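Local coordinates for ancylostoma secreted protein 1 (Necator americanus, PDB 3NT8) that is a secreted protein built from two CAP domains and probably takes part in the transition of infective hookworm larvae to parasitism, at residues A[313-318]-A[374-379]; A[285-290]-A[380-385]; A[291-296]-A[308-313]. All blocks are in the same frame, centred on the assembly; numbering follows the deposited sequence.

Contact 1: A[313-318]-A[374-379]; sequences VLKFDK and VVFCND
In the second CAP domain, an alpha-beta-alpha sandwich, the connection from strand 305-311 to helix 318-330 folds over Phe376 of strand 369-376, and Lys315 and Lys318 lie against opposite faces of its ring. One face is covered by backbone: CA of Lys315 sits 3.6 Å from the Phe376 ring centroid, close enough for a CH-pi contact. The path bends at Lys315, which has a left-handed conformation (phi 54°), while its long side chain crosses the phenyl group at about a right angle and touches CD2 through CG before its extended chain leads away. Over the other face lies the ammonium group of Lys318, a cation-pi partner with NZ 4.3 Å from the Phe376 ring centroid. A lysine suits this place because its aliphatic part and its charge are both used: CG packs 3.8 Å from Phe376 CZ and 3.9 Å from Val374 CG1, and a bend at the last torsion (chi4 -71°) swings NZ to the strand. There NZ donates to Val374 O at 2.8 Å, tilted 32° from the carbonyl plane, and it has a further, weak hydrogen bond to Gly232 O. At the ring edge, near its plane, Phe316 O approaches Phe376 CE1 to 3.2 Å, the polarised C-H rim facing a carbonyl oxygen. Val374, branched and apolar, turns its side chain toward the 313-318 connection and also touches Val237 and Phe241 of helix 235-253. Asp317 N-caps helix 318-330 through OD2 to Lys320 N, fixing the helix start that carries Lys318. Farther along, Leu314 brings CD2 to 3.5 Å from Asn378 O, and a water bridges the segments, accepting from Lys315 N at 3.0 Å and donating to Cys377 O.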
loop_
_atom_site.group_PDB
_atom_site.type_symbol
_atom_site.label_atom_id
_atom_site.label_comp_id
_atom_site.label_asym_id
_atom_site.label_seq_id
_atom_site.Cartn_x
_atom_site.Cartn_y
_atom_site.Cartn_z
ATOM N N VAL A 313 11.274 1.714 2.971
ATOM C CA VAL A 313 10.928 0.907 4.192
ATOM C C VAL A 313 11.530 -0.490 4.187
ATOM O O VAL A 313 11.224 -1.266 3.289
ATOM C CB VAL A 313 9.387 0.725 4.413
ATOM C CG1 VAL A 313 9.111 0.024 5.698
ATOM C CG2 VAL A 313 8.667 2.054 4.368
ATOM N N LEU A 314 12.316 -0.834 5.201
ATOM C CA LEU A 314 13.017 -2.109 5.212
ATOM C C LEU A 314 12.170 -3.177 5.792
ATOM O O LEU A 314 11.375 -2.915 6.664
ATOM C CB LEU A 314 14.343 -2.046 5.964
ATOM C CG LEU A 314 15.513 -1.377 5.259
ATOM C CD1 LEU A 314 15.453 0.119 5.412
ATOM C CD2 LEU A 314 16.793 -1.924 5.898
ATOM N N LYS A 315 12.309 -4.382 5.269
ATOM C CA LYS A 315 11.543 -5.540 5.746
ATOM C C LYS A 315 10.017 -5.300 5.742
ATOM O O LYS A 315 9.259 -5.800 6.611
ATOM C CB LYS A 315 12.081 -6.049 7.108
ATOM C CG LYS A 315 13.546 -6.558 7.058
ATOM C CD LYS A 315 13.840 -7.469 8.232
ATOM C CE LYS A 315 15.268 -8.051 8.192
ATOM N NZ LYS A 315 15.717 -8.560 9.558
ATOM N N PHE A 316 9.557 -4.585 4.706
ATOM C CA PHE A 316 8.140 -4.182 4.614
ATOM C C PHE A 316 7.243 -5.380 4.449
ATOM O O PHE A 316 7.541 -6.284 3.675
ATOM C CB PHE A 316 7.926 -3.153 3.501
ATOM C CG PHE A 316 6.603 -2.485 3.544
ATOM C CD1 PHE A 316 6.178 -1.797 4.672
ATOM C CD2 PHE A 316 5.775 -2.498 2.418
ATOM C CE1 PHE A 316 4.930 -1.140 4.665
ATOM C CE2 PHE A 316 4.528 -1.861 2.416
ATOM C CZ PHE A 316 4.108 -1.174 3.539
ATOM N N ASP A 317 6.155 -5.423 5.201
ATOM C CA ASP A 317 5.265 -6.564 5.122
ATOM C C ASP A 317 5.072 -7.010 3.646
ATOM O O ASP A 317 4.715 -6.207 2.806
ATOM C CB ASP A 317 3.907 -6.195 5.706
ATOM C CG ASP A 317 2.970 -7.354 5.736
ATOM O OD1 ASP A 317 2.872 -8.019 6.784
ATOM O OD2 ASP A 317 2.344 -7.642 4.705
ATOM N N LYS A 318 5.270 -8.296 3.370
ATOM C CA LYS A 318 5.288 -8.777 2.015
ATOM C C LYS A 318 3.924 -8.575 1.304
ATOM O O LYS A 318 3.913 -8.234 0.116
ATOM C CB LYS A 318 5.751 -10.230 1.962
ATOM C CG LYS A 318 7.285 -10.501 2.181
ATOM C CD LYS A 318 7.545 -12.023 1.949
ATOM C CE LYS A 318 8.835 -12.584 2.495
ATOM N NZ LYS A 318 9.953 -12.100 1.723
ATOM N N VAL A 374 9.078 -10.949 -3.380
ATOM C CA VAL A 374 9.333 -9.792 -2.535
ATOM C C VAL A 374 10.547 -10.172 -1.674
ATOM O O VAL A 374 10.502 -11.143 -0.881
ATOM C CB VAL A 374 8.122 -9.414 -1.598
ATOM C CG1 VAL A 374 8.425 -8.165 -0.789
ATOM C CG2 VAL A 374 6.849 -9.114 -2.362
ATOM N N VAL A 375 11.628 -9.406 -1.829
ATOM C CA VAL A 375 12.943 -9.777 -1.252
ATOM C C VAL A 375 13.336 -8.655 -0.299
ATOM O O VAL A 375 13.232 -7.451 -0.662
ATOM C CB VAL A 375 14.064 -9.974 -2.340
ATOM C CG1 VAL A 375 15.362 -10.545 -1.704
ATOM C CG2 VAL A 375 13.629 -10.946 -3.402
ATOM N N PHE A 376 13.754 -9.019 0.918
ATOM C CA PHE A 376 14.236 -7.979 1.854
ATOM C C PHE A 376 15.707 -7.725 1.581
ATOM O O PHE A 376 16.564 -8.551 1.896
ATOM C CB PHE A 376 14.016 -8.346 3.307
ATOM C CG PHE A 376 12.549 -8.556 3.703
ATOM C CD1 PHE A 376 11.527 -7.812 3.126
ATOM C CD2 PHE A 376 12.220 -9.444 4.704
ATOM C CE1 PHE A 376 10.194 -7.997 3.511
ATOM C CE2 PHE A 376 10.889 -9.637 5.093
ATOM C CZ PHE A 376 9.870 -8.888 4.466
ATOM N N CYS A 377 16.004 -6.590 0.960
ATOM C CA CYS A 377 17.366 -6.238 0.677
ATOM C C CYS A 377 17.812 -5.275 1.784
ATOM O O CYS A 377 16.972 -4.729 2.515
ATOM C CB CYS A 377 17.467 -5.639 -0.719
ATOM S SG CYS A 377 17.086 -6.836 -2.087
ATOM N N ASN A 378 19.121 -5.085 1.941
ATOM C CA ASN A 378 19.605 -4.281 3.071
ATOM C C ASN A 378 19.371 -2.760 2.905
ATOM O O ASN A 378 19.613 -1.935 3.817
ATOM C CB ASN A 378 21.063 -4.638 3.424
ATOM C CG ASN A 378 22.011 -4.616 2.216
ATOM O OD1 ASN A 378 21.908 -3.769 1.311
ATOM N ND2 ASN A 378 22.966 -5.538 2.225
ATOM N N ASP A 379 18.831 -2.413 1.758
ATOM C CA ASP A 379 18.748 -1.048 1.315
ATOM C C ASP A 379 17.278 -0.627 0.971
ATOM O O ASP A 379 16.956 0.579 0.826
ATOM C CB ASP A 379 19.652 -0.941 0.087
ATOM C CG ASP A 379 20.012 0.469 -0.245
ATOM O OD1 ASP A 379 21.176 0.828 0.073
ATOM O OD2 ASP A 379 19.140 1.196 -0.813
HETATM O O HOH W 1 14.848 -5.016 3.783
#

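Contact 2: A[285-290]-A[380-385]; sequences IRHGNK and FTFGVC
His287 NE2, which lies 4.1 Å from Phe382 CZ, also donates a hydrogen bond to the backbone O of Gln294, and that bond limits rotation of the imidazole. The histidine therefore has two tasks, tying helix 278-288 to the chain that follows it and meeting strand 381-388 with its ring. Its CG is anti to the backbone N (chi1 179°). Phe382 turns its edge to the face of the imidazole in an offset edge-to-face pair, the centroids 5.9 Å apart and the planes at 68°. Val384 approaches the same imidazole with both methyls: CG2 is 3.8 Å from His287 CD2, while CG1 lies at the ring edge, in plane. A beta-branched valine serves well here, for CG2 also sits over a face of the Phe382 ring, toward its rim, and reaches 4.0 Å from Gly288 CA. Glycine in the last turn of the helix presents bare backbone to this surface, meeting Val384 and Phe382 through its CA and O. The carbonyl oxygen, Gly288 O, lies in the plane of the Phe382 ring, 3.3 Å from CD2, facing the C-H rim rather than the electron-rich face. All four residues are buried. Helix 278-288 thus covers one face of the inner strand 381-388, which is hydrogen-bonded through its backbone to strand 369-376 on one side and to strand 305-311 on the other; on the other face of the sheet, helix 318-330 packs against Tyr309 of strand 305-311, completing the three-layered sandwich of the CAP domain.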
loop_
_atom_site.group_PDB
_atom_site.type_symbol
_atom_site.label_atom_id
_atom_site.label_comp_id
_atom_site.label_asym_id
_atom_site.label_seq_id
_atom_site.Cartn_x
_atom_site.Cartn_y
_atom_site.Cartn_z
ATOM N N ILE A 285 12.236 -14.840 -8.439
ATOM C CA ILE A 285 13.032 -15.006 -7.224
ATOM C C ILE A 285 14.534 -14.871 -7.491
ATOM O O ILE A 285 15.212 -14.211 -6.730
ATOM C CB ILE A 285 12.746 -16.339 -6.520
ATOM C CG1 ILE A 285 11.324 -16.317 -5.947
ATOM C CG2 ILE A 285 13.796 -16.621 -5.411
ATOM C CD1 ILE A 285 10.924 -17.578 -5.263
ATOM N N ARG A 286 15.015 -15.433 -8.609
ATOM C CA ARG A 286 16.412 -15.351 -8.987
ATOM C C ARG A 286 16.915 -13.952 -9.177
ATOM O O ARG A 286 18.025 -13.627 -8.761
ATOM C CB ARG A 286 16.616 -16.126 -10.290
ATOM C CG ARG A 286 16.871 -17.608 -10.015
ATOM C CD ARG A 286 17.496 -18.283 -11.245
ATOM N NE ARG A 286 16.532 -18.313 -12.322
ATOM C CZ ARG A 286 15.599 -19.240 -12.472
ATOM N NH1 ARG A 286 15.527 -20.241 -11.602
ATOM N NH2 ARG A 286 14.781 -19.172 -13.528
ATOM N N HIS A 287 16.101 -13.146 -9.853
ATOM C CA HIS A 287 16.401 -11.779 -10.041
ATOM C C HIS A 287 16.204 -10.928 -8.773
ATOM O O HIS A 287 17.048 -10.049 -8.424
ATOM C CB HIS A 287 15.537 -11.265 -11.152
ATOM C CG HIS A 287 15.750 -9.819 -11.418
ATOM N ND1 HIS A 287 16.983 -9.306 -11.738
ATOM C CD2 HIS A 287 14.901 -8.765 -11.357
ATOM C CE1 HIS A 287 16.881 -8.002 -11.887
ATOM N NE2 HIS A 287 15.631 -7.648 -11.661
ATOM N N GLY A 288 15.098 -11.151 -8.084
ATOM C CA GLY A 288 14.911 -10.529 -6.773
ATOM C C GLY A 288 16.097 -10.673 -5.808
ATOM O O GLY A 288 16.507 -9.669 -5.181
ATOM N N ASN A 289 16.626 -11.895 -5.654
ATOM C CA ASN A 289 17.733 -12.196 -4.685
ATOM C C ASN A 289 19.068 -11.432 -4.959
ATOM O O ASN A 289 19.916 -11.277 -4.093
ATOM C CB ASN A 289 17.959 -13.711 -4.608
ATOM C CG ASN A 289 16.787 -14.437 -3.984
ATOM O OD1 ASN A 289 15.898 -13.790 -3.423
ATOM N ND2 ASN A 289 16.758 -15.779 -4.079
ATOM N N LYS A 290 19.205 -10.904 -6.163
ATOM C CA LYS A 290 20.392 -10.117 -6.514
ATOM C C LYS A 290 20.425 -8.736 -5.886
ATOM O O LYS A 290 21.508 -8.162 -5.741
ATOM C CB LYS A 290 20.520 -10.002 -8.033
ATOM C CG LYS A 290 20.917 -11.315 -8.672
ATOM C CD LYS A 290 20.987 -11.113 -10.187
ATOM C CE LYS A 290 21.136 -12.448 -10.887
ATOM N NZ LYS A 290 21.043 -12.255 -12.332
ATOM N N PHE A 380 16.400 -1.619 0.833
ATOM C CA PHE A 380 15.029 -1.390 0.382
ATOM C C PHE A 380 14.368 -2.726 0.360
ATOM O O PHE A 380 15.069 -3.746 0.342
ATOM C CB PHE A 380 14.940 -0.735 -0.998
ATOM C CG PHE A 380 15.872 -1.322 -2.044
ATOM C CD1 PHE A 380 15.540 -2.476 -2.738
ATOM C CD2 PHE A 380 17.052 -0.663 -2.391
ATOM C CE1 PHE A 380 16.406 -3.008 -3.726
ATOM C CE2 PHE A 380 17.946 -1.188 -3.382
ATOM C CZ PHE A 380 17.615 -2.370 -4.039
ATOM N N THR A 381 13.031 -2.731 0.437
ATOM C CA THR A 381 12.246 -3.947 0.153
ATOM C C THR A 381 12.022 -3.969 -1.380
ATOM O O THR A 381 11.524 -3.028 -1.940
ATOM C CB THR A 381 10.929 -3.947 0.911
ATOM O OG1 THR A 381 11.178 -3.692 2.305
ATOM C CG2 THR A 381 10.197 -5.247 0.761
ATOM N N PHE A 382 12.378 -5.068 -2.035
ATOM C CA PHE A 382 12.418 -5.195 -3.499
ATOM C C PHE A 382 11.304 -6.123 -3.972
ATOM O O PHE A 382 11.164 -7.221 -3.462
ATOM C CB PHE A 382 13.814 -5.772 -3.862
ATOM C CG PHE A 382 14.112 -5.838 -5.361
ATOM C CD1 PHE A 382 13.514 -4.962 -6.228
ATOM C CD2 PHE A 382 15.029 -6.771 -5.878
ATOM C CE1 PHE A 382 13.802 -4.999 -7.594
ATOM C CE2 PHE A 382 15.308 -6.805 -7.217
ATOM C CZ PHE A 382 14.691 -5.894 -8.078
ATOM N N GLY A 383 10.474 -5.658 -4.915
ATOM C CA GLY A 383 9.333 -6.427 -5.413
ATOM C C GLY A 383 9.471 -6.624 -6.932
ATOM O O GLY A 383 9.697 -5.660 -7.660
ATOM N N VAL A 384 9.437 -7.872 -7.382
ATOM C CA VAL A 384 9.595 -8.229 -8.818
ATOM C C VAL A 384 8.404 -9.098 -9.230
ATOM O O VAL A 384 8.093 -10.105 -8.562
ATOM C CB VAL A 384 10.928 -9.009 -9.127
ATOM C CG1 VAL A 384 11.031 -9.408 -10.693
ATOM C CG2 VAL A 384 12.195 -8.246 -8.671
ATOM N N CYS A 385 7.697 -8.723 -10.290
ATOM C CA CYS A 385 6.768 -9.671 -10.901
ATOM C C CYS A 385 7.123 -9.945 -12.373
ATOM O O CYS A 385 7.468 -9.044 -13.134
ATOM C CB CYS A 385 5.341 -9.127 -10.892
ATOM S SG CYS A 385 4.540 -9.124 -9.277
#

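Contact 3: A[291-296]-A[308-313]; sequences CVYQHS and IYKTSV
The ring of Tyr293 is sandwiched between Ile308 and Lys310, one side chain against each face of the phenol. Ile308 reaches it with its terminal methyl: CD1 is 3.5 Å from Tyr293 CE1, over the face but offset toward the rim. On the opposite face Lys310 crosses at about a right angle, its CG lying above the ring centre in a CH-pi contact. Its CG takes the crowded position between the backbone N and the carbonyl carbon (chi1 73°), and the bend at chi4 (-40°) turns the ammonium back over the ring, with NZ 4.2 Å from the Tyr293 centroid in a cation-pi interaction. Both strand residues can reach the ring because Ile308 and Lys310, two apart on strand 305-311, project from the same side of it. Between them, the backbone N of Tyr309 meets the ring at its edge, in plane. A water accepts the N-H of Lys310 at 3.0 Å from its N and bonds Tyr293 OH at 3.3 Å, linking phenol and strand.

In the next shell, Phe380 and Phe382 touch Tyr293 from the neighbouring strand and its approach. The tyrosine is the centre of an inverse gamma turn, closed weakly by Gln294 N to Val292 O at 2.7 Å. Beyond it the segment is held by His295 ND1 and Ser296 OG, both hydrogen-bonded to the carboxylate of Glu306. The paths run nearly antiparallel, yet CA atoms of Tyr293 and Lys310 stay 7.3 Å apart, and side chains bridge the gap. An aromatic ring with a methyl on one face and an amphipathic lysine on the other suits this surface position: dispersion and cation-pi attraction act together, while the hydroxyl of Tyr293 keeps a water partner.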
loop_
_atom_site.group_PDB
_atom_site.type_symbol
_atom_site.label_atom_id
_atom_site.label_comp_id
_atom_site.label_asym_id
_atom_site.label_seq_id
_atom_site.Cartn_x
_atom_site.Cartn_y
_atom_site.Cartn_z
ATOM N N CYS A 291 19.256 -8.201 -5.547
ATOM C CA CYS A 291 19.148 -6.967 -4.764
ATOM C C CYS A 291 19.652 -5.721 -5.486
ATOM O O CYS A 291 19.977 -4.688 -4.867
ATOM C CB CYS A 291 19.828 -7.125 -3.407
ATOM S SG CYS A 291 18.822 -8.019 -2.282
ATOM N N VAL A 292 19.712 -5.827 -6.809
ATOM C CA VAL A 292 19.966 -4.671 -7.631
ATOM C C VAL A 292 18.633 -4.154 -8.292
ATOM O O VAL A 292 18.020 -4.816 -9.152
ATOM C CB VAL A 292 21.034 -4.960 -8.754
ATOM C CG1 VAL A 292 21.388 -3.677 -9.445
ATOM C CG2 VAL A 292 22.336 -5.717 -8.202
ATOM N N TYR A 293 18.240 -2.944 -7.911
ATOM C CA TYR A 293 17.014 -2.345 -8.419
ATOM C C TYR A 293 17.101 -1.983 -9.913
ATOM O O TYR A 293 17.411 -0.849 -10.293
ATOM C CB TYR A 293 16.598 -1.158 -7.547
ATOM C CG TYR A 293 15.308 -0.585 -8.045
ATOM C CD1 TYR A 293 14.128 -1.322 -7.908
ATOM C CD2 TYR A 293 15.266 0.663 -8.674
ATOM C CE1 TYR A 293 12.929 -0.849 -8.379
ATOM C CE2 TYR A 293 14.068 1.161 -9.132
ATOM C CZ TYR A 293 12.896 0.376 -8.982
ATOM O OH TYR A 293 11.715 0.825 -9.423
ATOM N N GLN A 294 16.839 -2.964 -10.770
ATOM C CA GLN A 294 16.858 -2.712 -12.200
ATOM C C GLN A 294 16.156 -3.888 -12.853
ATOM O O GLN A 294 15.829 -4.874 -12.183
ATOM C CB GLN A 294 18.316 -2.534 -12.737
ATOM C CG GLN A 294 19.296 -3.627 -12.294
ATOM C CD GLN A 294 20.644 -3.641 -13.023
ATOM O OE1 GLN A 294 21.154 -2.608 -13.471
ATOM N NE2 GLN A 294 21.238 -4.824 -13.112
ATOM N N HIS A 295 15.910 -3.799 -14.150
ATOM C CA HIS A 295 15.402 -4.976 -14.866
ATOM C C HIS A 295 16.427 -6.059 -14.976
ATOM O O HIS A 295 17.615 -5.758 -15.157
ATOM C CB HIS A 295 14.939 -4.598 -16.237
ATOM C CG HIS A 295 13.552 -4.064 -16.225
ATOM N ND1 HIS A 295 12.458 -4.875 -15.980
ATOM C CD2 HIS A 295 13.075 -2.808 -16.380
ATOM C CE1 HIS A 295 11.368 -4.139 -16.015
ATOM N NE2 HIS A 295 11.713 -2.881 -16.245
ATOM N N SER A 296 15.992 -7.306 -14.858
ATOM C CA SER A 296 16.777 -8.409 -15.348
ATOM C C SER A 296 16.911 -8.358 -16.878
ATOM O O SER A 296 16.068 -7.793 -17.608
ATOM C CB SER A 296 16.143 -9.730 -14.964
ATOM O OG SER A 296 14.818 -9.830 -15.499
ATOM N N ILE A 308 9.101 -4.037 -11.798
ATOM C CA ILE A 308 9.881 -3.938 -10.566
ATOM C C ILE A 308 9.360 -2.843 -9.656
ATOM O O ILE A 308 8.710 -1.892 -10.093
ATOM C CB ILE A 308 11.413 -3.724 -10.795
ATOM C CG1 ILE A 308 11.642 -2.492 -11.674
ATOM C CG2 ILE A 308 12.024 -4.972 -11.391
ATOM C CD1 ILE A 308 13.097 -2.028 -11.704
ATOM N N TYR A 309 9.663 -2.991 -8.384
ATOM C CA TYR A 309 9.222 -2.056 -7.341
ATOM C C TYR A 309 10.238 -2.030 -6.174
ATOM O O TYR A 309 10.712 -3.093 -5.766
ATOM C CB TYR A 309 7.889 -2.548 -6.798
ATOM C CG TYR A 309 7.487 -2.040 -5.422
ATOM C CD1 TYR A 309 6.811 -0.846 -5.278
ATOM C CD2 TYR A 309 7.748 -2.802 -4.281
ATOM C CE1 TYR A 309 6.423 -0.383 -4.059
ATOM C CE2 TYR A 309 7.392 -2.354 -3.034
ATOM C CZ TYR A 309 6.706 -1.134 -2.927
ATOM O OH TYR A 309 6.323 -0.683 -1.667
ATOM N N LYS A 310 10.520 -0.844 -5.601
ATOM C CA LYS A 310 11.184 -0.803 -4.302
ATOM C C LYS A 310 10.533 0.201 -3.372
ATOM O O LYS A 310 9.866 1.144 -3.808
ATOM C CB LYS A 310 12.694 -0.537 -4.431
ATOM C CG LYS A 310 13.021 0.903 -4.808
ATOM C CD LYS A 310 14.516 1.188 -4.648
ATOM C CE LYS A 310 14.796 2.674 -4.877
ATOM N NZ LYS A 310 13.983 3.238 -5.999
ATOM N N THR A 311 10.751 0.011 -2.077
ATOM C CA THR A 311 10.385 1.044 -1.115
ATOM C C THR A 311 11.470 1.150 -0.055
ATOM O O THR A 311 11.955 0.126 0.415
ATOM C CB THR A 311 9.012 0.745 -0.437
ATOM O OG1 THR A 311 8.740 1.713 0.600
ATOM C CG2 THR A 311 9.023 -0.593 0.170
ATOM N N SER A 312 11.766 2.397 0.325
ATOM C CA SER A 312 12.747 2.754 1.332
ATOM C C SER A 312 12.529 2.020 2.632
ATOM O O SER A 312 13.498 1.706 3.309
ATOM C CB SER A 312 12.705 4.255 1.592
ATOM O OG SER A 312 12.799 5.007 0.373
ATOM N N VAL A 313 11.274 1.714 2.971
ATOM C CA VAL A 313 10.928 0.907 4.192
ATOM C C VAL A 313 11.530 -0.490 4.187
ATOM O O VAL A 313 11.224 -1.266 3.289
ATOM C CB VAL A 313 9.387 0.725 4.413
ATOM C CG1 VAL A 313 9.111 0.024 5.698
ATOM C CG2 VAL A 313 8.667 2.054 4.368
HETATM O O HOH W 2 9.472 1.534 -7.148
#

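All three contacts lie in the second CAP domain around the same sheet. The centres of contacts 1 and 2 are about 9 Å apart, those of contacts 1 and 3 about 10 Å, and those of contacts 2 and 3 about 7 Å. The inner strand of contact 2 joins the others: Phe382 O faces Val375 N of contact 1 at 2.8 Å, and Gly383 N faces Tyr309 O of contact 3 at 2.7 Å, both probable hydrogen bonds. Contacts 1 and 3 share Val313, whose O is hydrogen-bonded to Thr381 OG1 of contact 2 at 2.6 Å, and are tied covalently by the disulfide between Cys377 SG and Cys291 SG, 2.1 Å long. Along the chain, contact 2 encloses both.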